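Local coordinates for protein MNMC2 (Aquifex aeolicus, PDB 3VYW) that methylates a modified wobble uridine of tRNA with S-adenosylmethionine as methyl donor, working without the oxidase domain to which such enzymes are usually fused, at residues R99-F105 against E128-E133; D188-A194 against G220-Y225. One frame throughout, in Å; residues are numbered along the deposited sequence.

After the N-terminal helices and the small antiparallel sheet, the chain lays down the central strand 97-103, turns beside the cofactor at Gly104 and Phe105, runs through helix 109-121 and comes back as strand 126-133. Contact 1 closes this beta-alpha-beta loop, with 22 residues between its segments. Contact 2 opens only after contact 1 has closed, so the two stand in series, neither nested nor crossed; it joins 188-194 to 220-225 across 25 residues that include helix 206-213. The two meet inside one sheet, where strands 97-103 and 187-192 are neighbours: Leu101 N lies 2.9 Å from Ala189 O, a probable hydrogen bond. Both contacts reach S-adenosylmethionine at the C-terminal ends of their strands.

Contact 1: R99-F105 against E128-E133; sequences RILDVGF and EIISFE. With SAM (S-adenosylmethionine), chain E.
Asp102 and Ser131 meet because each sets its outer group, CG in one and OG in the other, anti to its own backbone N. In Asp102 this torsion (chi1 -165°) brings OD2 to within 3.1 Å of Ser131 OG, whose single proton could go to OD2 or to Asp102 O. In Glu133 CG is likewise anti to N, but a bend at chi2 (39°) follows, and the carboxylate curls back toward the turn after strand 97-103. There OE1 accepts a hydrogen bond from the ribose O2' of S-adenosylmethionine at 2.8 Å, while Glu135 N and Gly106 N hold the carboxylate from the protein side. An acidic residue near the C-terminal end of the second strand, gripping the ribose, is a hallmark of Rossmann-like methyltransferases, as is the glycine-containing turn after the first strand. Here Gly104 O takes a hydrogen bond from the amino N of the cofactor, 2.8 Å away. The strands are parallel, and Asp102 N gives a nearly straight bond to Ile130 O. On the face shared with Ile130, Leu101 CD2 meets Phe132 CE1 obliquely at 3.6 Å. At Arg99, NE forms a salt bridge of 2.8 Å with Glu128 OE1, weak as a hydrogen bond because its N-H points well off the oxygen; the guanidinium and carboxylate planes are 74° apart. A leucine in place of Arg99 would probably leave the Glu128 carboxylate without its mate and freer to turn.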
loop_
_atom_site.group_PDB
_atom_site.type_symbol
_atom_site.label_atom_id
_atom_site.label_comp_id
_atom_site.label_asym_id
_atom_site.label_seq_id
_atom_site.Cartn_x
_atom_site.Cartn_y
_atom_site.Cartn_z
ATOM N N ARG A 99 8.020 -15.671 -4.394
ATOM C CA ARG A 99 8.044 -14.890 -3.187
ATOM C C ARG A 99 7.246 -13.599 -3.262
ATOM O O ARG A 99 7.446 -12.798 -4.116
ATOM C CB ARG A 99 9.471 -14.555 -2.837
ATOM C CG ARG A 99 10.431 -15.680 -3.080
ATOM C CD ARG A 99 11.624 -15.546 -2.182
ATOM N NE ARG A 99 12.393 -16.769 -2.102
ATOM C CZ ARG A 99 12.918 -17.393 -3.139
ATOM N NH1 ARG A 99 12.749 -16.915 -4.345
ATOM N NH2 ARG A 99 13.604 -18.499 -2.965
ATOM N N ILE A 100 6.345 -13.412 -2.325
ATOM C CA ILE A 100 5.578 -12.201 -2.256
ATOM C C ILE A 100 5.817 -11.416 -0.999
ATOM O O ILE A 100 5.741 -11.930 0.071
ATOM C CB ILE A 100 4.099 -12.500 -2.310
ATOM C CG1 ILE A 100 3.783 -13.291 -3.544
ATOM C CG2 ILE A 100 3.313 -11.218 -2.278
ATOM C CD1 ILE A 100 2.347 -13.681 -3.621
ATOM N N LEU A 101 6.074 -10.140 -1.162
ATOM C CA LEU A 101 6.179 -9.220 -0.067
ATOM C C LEU A 101 4.851 -8.524 0.021
ATOM O O LEU A 101 4.448 -7.885 -0.876
ATOM C CB LEU A 101 7.269 -8.217 -0.377
ATOM C CG LEU A 101 8.217 -7.776 0.698
ATOM C CD1 LEU A 101 8.443 -6.294 0.713
ATOM C CD2 LEU A 101 7.701 -8.234 2.013
ATOM N N ASP A 102 4.144 -8.686 1.117
ATOM C CA ASP A 102 2.817 -8.130 1.222
ATOM C C ASP A 102 2.752 -6.997 2.193
ATOM O O ASP A 102 2.936 -7.189 3.340
ATOM C CB ASP A 102 1.873 -9.217 1.668
ATOM C CG ASP A 102 0.462 -8.865 1.464
ATOM O OD1 ASP A 102 0.171 -8.284 0.439
ATOM O OD2 ASP A 102 -0.375 -9.158 2.312
ATOM N N VAL A 103 2.441 -5.810 1.722
ATOM C CA VAL A 103 2.379 -4.655 2.580
ATOM C C VAL A 103 0.958 -4.406 3.038
ATOM O O VAL A 103 0.179 -3.878 2.328
ATOM C CB VAL A 103 2.866 -3.431 1.815
ATOM C CG1 VAL A 103 2.602 -2.189 2.578
ATOM C CG2 VAL A 103 4.315 -3.519 1.488
ATOM N N GLY A 104 0.643 -4.820 4.248
ATOM C CA GLY A 104 -0.685 -4.735 4.807
ATOM C C GLY A 104 -1.489 -5.991 4.655
ATOM O O GLY A 104 -2.104 -6.195 3.668
ATOM N N PHE A 105 -1.507 -6.833 5.655
ATOM C CA PHE A 105 -2.193 -8.081 5.512
ATOM C C PHE A 105 -3.668 -7.906 5.260
ATOM O O PHE A 105 -4.239 -8.594 4.469
ATOM C CB PHE A 105 -1.994 -8.953 6.723
ATOM C CG PHE A 105 -2.725 -10.224 6.639
ATOM C CD1 PHE A 105 -2.237 -11.241 5.904
ATOM C CD2 PHE A 105 -3.931 -10.361 7.229
ATOM C CE1 PHE A 105 -2.916 -12.398 5.789
ATOM C CE2 PHE A 105 -4.620 -11.515 7.120
ATOM C CZ PHE A 105 -4.105 -12.537 6.405
ATOM N N GLU A 128 6.395 -18.294 -0.884
ATOM C CA GLU A 128 6.865 -17.594 0.291
ATOM C C GLU A 128 6.218 -16.230 0.455
ATOM O O GLU A 128 6.400 -15.366 -0.342
ATOM C CB GLU A 128 8.359 -17.387 0.209
ATOM C CG GLU A 128 9.193 -18.620 0.347
ATOM C CD GLU A 128 10.661 -18.294 0.457
ATOM O OE1 GLU A 128 11.439 -18.719 -0.407
ATOM O OE2 GLU A 128 11.043 -17.611 1.412
ATOM N N ILE A 129 5.477 -16.055 1.528
ATOM C CA ILE A 129 4.867 -14.793 1.830
ATOM C C ILE A 129 5.331 -14.199 3.138
ATOM O O ILE A 129 5.293 -14.827 4.147
ATOM C CB ILE A 129 3.353 -14.929 1.915
ATOM C CG1 ILE A 129 2.818 -15.499 0.633
ATOM C CG2 ILE A 129 2.711 -13.598 2.168
ATOM C CD1 ILE A 129 1.408 -15.974 0.756
ATOM N N ILE A 130 5.743 -12.947 3.088
ATOM C CA ILE A 130 5.949 -12.128 4.253
ATOM C C ILE A 130 5.014 -10.948 4.225
ATOM O O ILE A 130 4.970 -10.212 3.295
ATOM C CB ILE A 130 7.371 -11.610 4.294
ATOM C CG1 ILE A 130 8.322 -12.779 4.376
ATOM C CG2 ILE A 130 7.551 -10.670 5.453
ATOM C CD1 ILE A 130 9.758 -12.387 4.495
ATOM N N SER A 131 4.278 -10.765 5.293
ATOM C CA SER A 131 3.320 -9.700 5.359
ATOM C C SER A 131 3.498 -8.840 6.569
ATOM O O SER A 131 4.148 -9.210 7.477
ATOM C CB SER A 131 1.933 -10.247 5.318
ATOM O OG SER A 131 1.069 -9.194 5.089
ATOM N N PHE A 132 2.955 -7.649 6.542
ATOM C CA PHE A 132 3.149 -6.689 7.587
ATOM C C PHE A 132 1.796 -6.272 8.028
ATOM O O PHE A 132 0.975 -6.004 7.240
ATOM C CB PHE A 132 3.901 -5.486 7.041
ATOM C CG PHE A 132 5.300 -5.789 6.623
ATOM C CD1 PHE A 132 5.619 -5.958 5.308
ATOM C CD2 PHE A 132 6.284 -5.919 7.552
ATOM C CE1 PHE A 132 6.897 -6.265 4.932
ATOM C CE2 PHE A 132 7.563 -6.210 7.182
ATOM C CZ PHE A 132 7.870 -6.390 5.873
ATOM N N GLU A 133 1.521 -6.290 9.301
ATOM C CA GLU A 133 0.231 -5.862 9.755
ATOM C C GLU A 133 0.332 -5.315 11.140
ATOM O O GLU A 133 0.666 -6.026 12.024
ATOM C CB GLU A 133 -0.710 -7.048 9.737
ATOM C CG GLU A 133 -2.147 -6.759 10.069
ATOM C CD GLU A 133 -2.684 -5.469 9.513
ATOM O OE1 GLU A 133 -3.023 -4.594 10.275
ATOM O OE2 GLU A 133 -2.829 -5.342 8.319
HETATM N N SAM E . -4.263 -5.998 1.829
HETATM C CA SAM E . -5.468 -6.129 2.557
HETATM C C SAM E . -6.218 -7.178 1.832
HETATM O O SAM E . -7.215 -7.696 2.270
HETATM O OXT SAM E . -5.779 -7.553 0.785
HETATM C CB SAM E . -6.040 -4.731 2.633
HETATM C CG SAM E . -5.265 -3.992 3.731
HETATM S SD SAM E . -5.657 -2.424 4.021
HETATM C CE SAM E . -5.715 -1.633 2.599
HETATM C "C5'" SAM E . -4.483 -1.663 4.911
HETATM C "C4'" SAM E . -3.788 -2.497 5.995
HETATM O "O4'" SAM E . -2.536 -1.920 6.305
HETATM C "C3'" SAM E . -4.523 -2.548 7.317
HETATM O "O3'" SAM E . -4.461 -3.853 7.847
HETATM C "C2'" SAM E . -3.729 -1.640 8.215
HETATM O "O2'" SAM E . -3.836 -2.050 9.550
HETATM C "C1'" SAM E . -2.342 -1.836 7.701
HETATM N N9 SAM E . -1.377 -0.787 8.097
HETATM C C8 SAM E . -1.526 0.515 8.038
HETATM N N7 SAM E . -0.452 1.155 8.456
HETATM C C5 SAM E . 0.424 0.259 8.802
HETATM C C6 SAM E . 1.780 0.264 9.332
HETATM N N6 SAM E . 2.435 1.382 9.590
HETATM N N1 SAM E . 2.348 -0.886 9.556
HETATM C C2 SAM E . 1.744 -2.010 9.307
HETATM N N3 SAM E . 0.532 -2.080 8.847
HETATM C C4 SAM E . -0.184 -1.009 8.574
#

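Contact 2: D188-A194 against G220-Y225; sequences DAVFHDA and GYWVSY. With SAM (S-adenosylmethionine), chain E.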
loop_
_atom_site.group_PDB
_atom_site.type_symbol
_atom_site.label_atom_id
_atom_site.label_comp_id
_atom_site.label_asym_id
_atom_site.label_seq_id
_atom_site.Cartn_x
_atom_site.Cartn_y
_atom_site.Cartn_z
ATOM N N ASP A 188 9.479 -11.663 -5.687
ATOM C CA ASP A 188 8.922 -11.607 -7.018
ATOM C C ASP A 188 7.843 -10.573 -7.216
ATOM O O ASP A 188 7.734 -10.009 -8.257
ATOM C CB ASP A 188 8.463 -12.973 -7.457
ATOM C CG ASP A 188 9.588 -13.882 -7.649
ATOM O OD1 ASP A 188 10.389 -13.621 -8.535
ATOM O OD2 ASP A 188 9.709 -14.850 -6.910
ATOM N N ALA A 189 7.004 -10.401 -6.215
ATOM C CA ALA A 189 5.953 -9.438 -6.227
ATOM C C ALA A 189 5.927 -8.733 -4.919
ATOM O O ALA A 189 6.076 -9.346 -3.914
ATOM C CB ALA A 189 4.642 -10.127 -6.435
ATOM N N VAL A 190 5.710 -7.435 -4.936
ATOM C CA VAL A 190 5.373 -6.713 -3.745
ATOM C C VAL A 190 3.972 -6.234 -3.919
ATOM O O VAL A 190 3.697 -5.560 -4.839
ATOM C CB VAL A 190 6.218 -5.476 -3.588
ATOM C CG1 VAL A 190 5.817 -4.712 -2.348
ATOM C CG2 VAL A 190 7.673 -5.829 -3.594
ATOM N N PHE A 191 3.084 -6.610 -3.033
ATOM C CA PHE A 191 1.736 -6.135 -3.112
ATOM C C PHE A 191 1.649 -5.015 -2.138
ATOM O O PHE A 191 1.604 -5.238 -0.985
ATOM C CB PHE A 191 0.778 -7.205 -2.646
ATOM C CG PHE A 191 0.603 -8.329 -3.591
ATOM C CD1 PHE A 191 0.097 -9.516 -3.142
ATOM C CD2 PHE A 191 0.934 -8.214 -4.902
ATOM C CE1 PHE A 191 -0.067 -10.560 -3.987
ATOM C CE2 PHE A 191 0.759 -9.249 -5.753
ATOM C CZ PHE A 191 0.264 -10.423 -5.297
ATOM N N HIS A 192 1.632 -3.797 -2.606
ATOM C CA HIS A 192 1.695 -2.712 -1.713
ATOM C C HIS A 192 0.361 -2.147 -1.483
ATOM O O HIS A 192 -0.079 -1.305 -2.204
ATOM C CB HIS A 192 2.587 -1.684 -2.333
ATOM C CG HIS A 192 3.123 -0.699 -1.369
ATOM N ND1 HIS A 192 4.380 -0.612 -1.093
ATOM C CD2 HIS A 192 2.504 0.243 -0.624
ATOM C CE1 HIS A 192 4.573 0.327 -0.209
ATOM N NE2 HIS A 192 3.472 0.905 0.112
ATOM N N ASP A 193 -0.283 -2.578 -0.429
ATOM C CA ASP A 193 -1.671 -2.283 -0.240
ATOM C C ASP A 193 -1.953 -1.676 1.092
ATOM O O ASP A 193 -2.511 -2.291 1.943
ATOM C CB ASP A 193 -2.463 -3.551 -0.369
ATOM C CG ASP A 193 -3.881 -3.305 -0.648
ATOM O OD1 ASP A 193 -4.221 -2.196 -0.993
ATOM O OD2 ASP A 193 -4.669 -4.214 -0.515
ATOM N N ALA A 194 -1.531 -0.447 1.252
ATOM C CA ALA A 194 -1.839 0.340 2.393
ATOM C C ALA A 194 -3.065 1.158 2.104
ATOM O O ALA A 194 -3.573 1.140 1.025
ATOM C CB ALA A 194 -0.679 1.215 2.742
ATOM N N GLY A 220 11.358 -8.423 -10.440
ATOM C CA GLY A 220 10.119 -8.371 -9.732
ATOM C C GLY A 220 9.354 -7.103 -9.981
ATOM O O GLY A 220 9.908 -6.101 -10.343
ATOM N N TYR A 221 8.070 -7.177 -9.705
ATOM C CA TYR A 221 7.101 -6.126 -9.897
ATOM C C TYR A 221 6.491 -5.615 -8.592
ATOM O O TYR A 221 6.167 -6.361 -7.725
ATOM C CB TYR A 221 5.989 -6.640 -10.799
ATOM C CG TYR A 221 6.391 -6.757 -12.226
ATOM C CD1 TYR A 221 6.848 -7.937 -12.737
ATOM C CD2 TYR A 221 6.335 -5.681 -13.061
ATOM C CE1 TYR A 221 7.225 -8.040 -14.039
ATOM C CE2 TYR A 221 6.706 -5.780 -14.363
ATOM C CZ TYR A 221 7.150 -6.964 -14.847
ATOM O OH TYR A 221 7.518 -7.040 -16.147
ATOM N N TRP A 222 6.334 -4.313 -8.499
ATOM C CA TRP A 222 5.703 -3.691 -7.383
ATOM C C TRP A 222 4.374 -3.190 -7.821
ATOM O O TRP A 222 4.289 -2.499 -8.782
ATOM C CB TRP A 222 6.571 -2.552 -6.944
ATOM C CG TRP A 222 6.062 -1.687 -5.835
ATOM C CD1 TRP A 222 6.464 -1.692 -4.546
ATOM C CD2 TRP A 222 5.117 -0.587 -5.913
ATOM N NE1 TRP A 222 5.836 -0.745 -3.843
ATOM C CE2 TRP A 222 5.009 -0.063 -4.592
ATOM C CE3 TRP A 222 4.351 -0.043 -6.899
ATOM C CZ2 TRP A 222 4.180 0.981 -4.287
ATOM C CZ3 TRP A 222 3.502 0.988 -6.576
ATOM C CH2 TRP A 222 3.427 1.489 -5.304
ATOM N N VAL A 223 3.320 -3.559 -7.130
ATOM C CA VAL A 223 1.990 -3.209 -7.551
ATOM C C VAL A 223 1.131 -2.531 -6.498
ATOM O O VAL A 223 1.187 -2.850 -5.347
ATOM C CB VAL A 223 1.238 -4.414 -8.121
ATOM C CG1 VAL A 223 1.904 -4.910 -9.354
ATOM C CG2 VAL A 223 1.131 -5.518 -7.120
ATOM N N SER A 224 0.343 -1.573 -6.922
ATOM C CA SER A 224 -0.605 -0.961 -6.055
ATOM C C SER A 224 -1.782 -0.455 -6.832
ATOM O O SER A 224 -1.682 -0.191 -7.986
ATOM C CB SER A 224 0.047 0.160 -5.278
ATOM O OG SER A 224 -0.862 0.762 -4.433
ATOM N N TYR A 225 -2.905 -0.321 -6.171
ATOM C CA TYR A 225 -4.067 0.333 -6.700
ATOM C C TYR A 225 -3.843 1.813 -6.905
ATOM O O TYR A 225 -4.500 2.425 -7.672
ATOM C CB TYR A 225 -5.263 0.094 -5.800
ATOM C CG TYR A 225 -5.113 0.783 -4.512
ATOM C CD1 TYR A 225 -5.497 2.070 -4.358
ATOM C CD2 TYR A 225 -4.518 0.166 -3.469
ATOM C CE1 TYR A 225 -5.320 2.714 -3.192
ATOM C CE2 TYR A 225 -4.334 0.805 -2.301
ATOM C CZ TYR A 225 -4.747 2.080 -2.174
ATOM O OH TYR A 225 -4.564 2.720 -1.013
HETATM N N SAM E . -4.263 -5.998 1.829
HETATM C CA SAM E . -5.468 -6.129 2.557
HETATM C C SAM E . -6.218 -7.178 1.832
HETATM O O SAM E . -7.215 -7.696 2.270
HETATM O OXT SAM E . -5.779 -7.553 0.785
HETATM C CB SAM E . -6.040 -4.731 2.633
HETATM C CG SAM E . -5.265 -3.992 3.731
HETATM S SD SAM E . -5.657 -2.424 4.021
HETATM C CE SAM E . -5.715 -1.633 2.599
HETATM C "C5'" SAM E . -4.483 -1.663 4.911
HETATM C "C4'" SAM E . -3.788 -2.497 5.995
HETATM O "O4'" SAM E . -2.536 -1.920 6.305
HETATM C "C3'" SAM E . -4.523 -2.548 7.317
HETATM O "O3'" SAM E . -4.461 -3.853 7.847
HETATM C "C2'" SAM E . -3.729 -1.640 8.215
HETATM O "O2'" SAM E . -3.836 -2.050 9.550
HETATM C "C1'" SAM E . -2.342 -1.836 7.701
HETATM N N9 SAM E . -1.377 -0.787 8.097
HETATM C C8 SAM E . -1.526 0.515 8.038
HETATM N N7 SAM E . -0.452 1.155 8.456
HETATM C C5 SAM E . 0.424 0.259 8.802
HETATM C C6 SAM E . 1.780 0.264 9.332
HETATM N N6 SAM E . 2.435 1.382 9.590
HETATM N N1 SAM E . 2.348 -0.886 9.556
HETATM C C2 SAM E . 1.744 -2.010 9.307
HETATM N N3 SAM E . 0.532 -2.080 8.847
HETATM C C4 SAM E . -0.184 -1.009 8.574
#
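Two aromatic side chains meet at a slant here: His192 and Trp222 have ring planes 48° apart, neither stacked nor edge-to-face. Trp222 CZ2 lies over one face of the imidazole, 3.5 Å from His192 CG, and His192 CB in turn sits over one face of the indole. The pair belongs to neighbouring parallel strands of the Rossmann-like methyltransferase sheet, with helix 206-213, part of the crossover, packed against Val190, His192 and Trp222. Both side chains leave with CG anti to the backbone N (chi1 -161° in His192), which swings the rings toward each other. Leu203 O accepts a hydrogen bond from His192 NE2 and so fixes the far side of the imidazole. Val190 CG1 rests obliquely against Trp222 CD1. On the face of Phe191 and Val223, Val223 CG2 touches the edge of the Phe191 ring at 3.5 Å from CD2, close to the ring plane. In the backbone His192 N binds Val223 O almost linearly, and Ser224 OG donates to His192 O, continuing the pairing beyond the backbone bonds. Past the strand end, Asp193 OD2 accepts a hydrogen bond from the amino N of S-adenosylmethionine, 3.0 Å away, while OD1 faces the edge of Tyr225. That ring and the carboxylate plane stand 70° apart, and Tyr225 OH donates a hydrogen bond to Ala194 O at 2.8 Å, with Ala194 O at the edge of the phenol ring, in its plane.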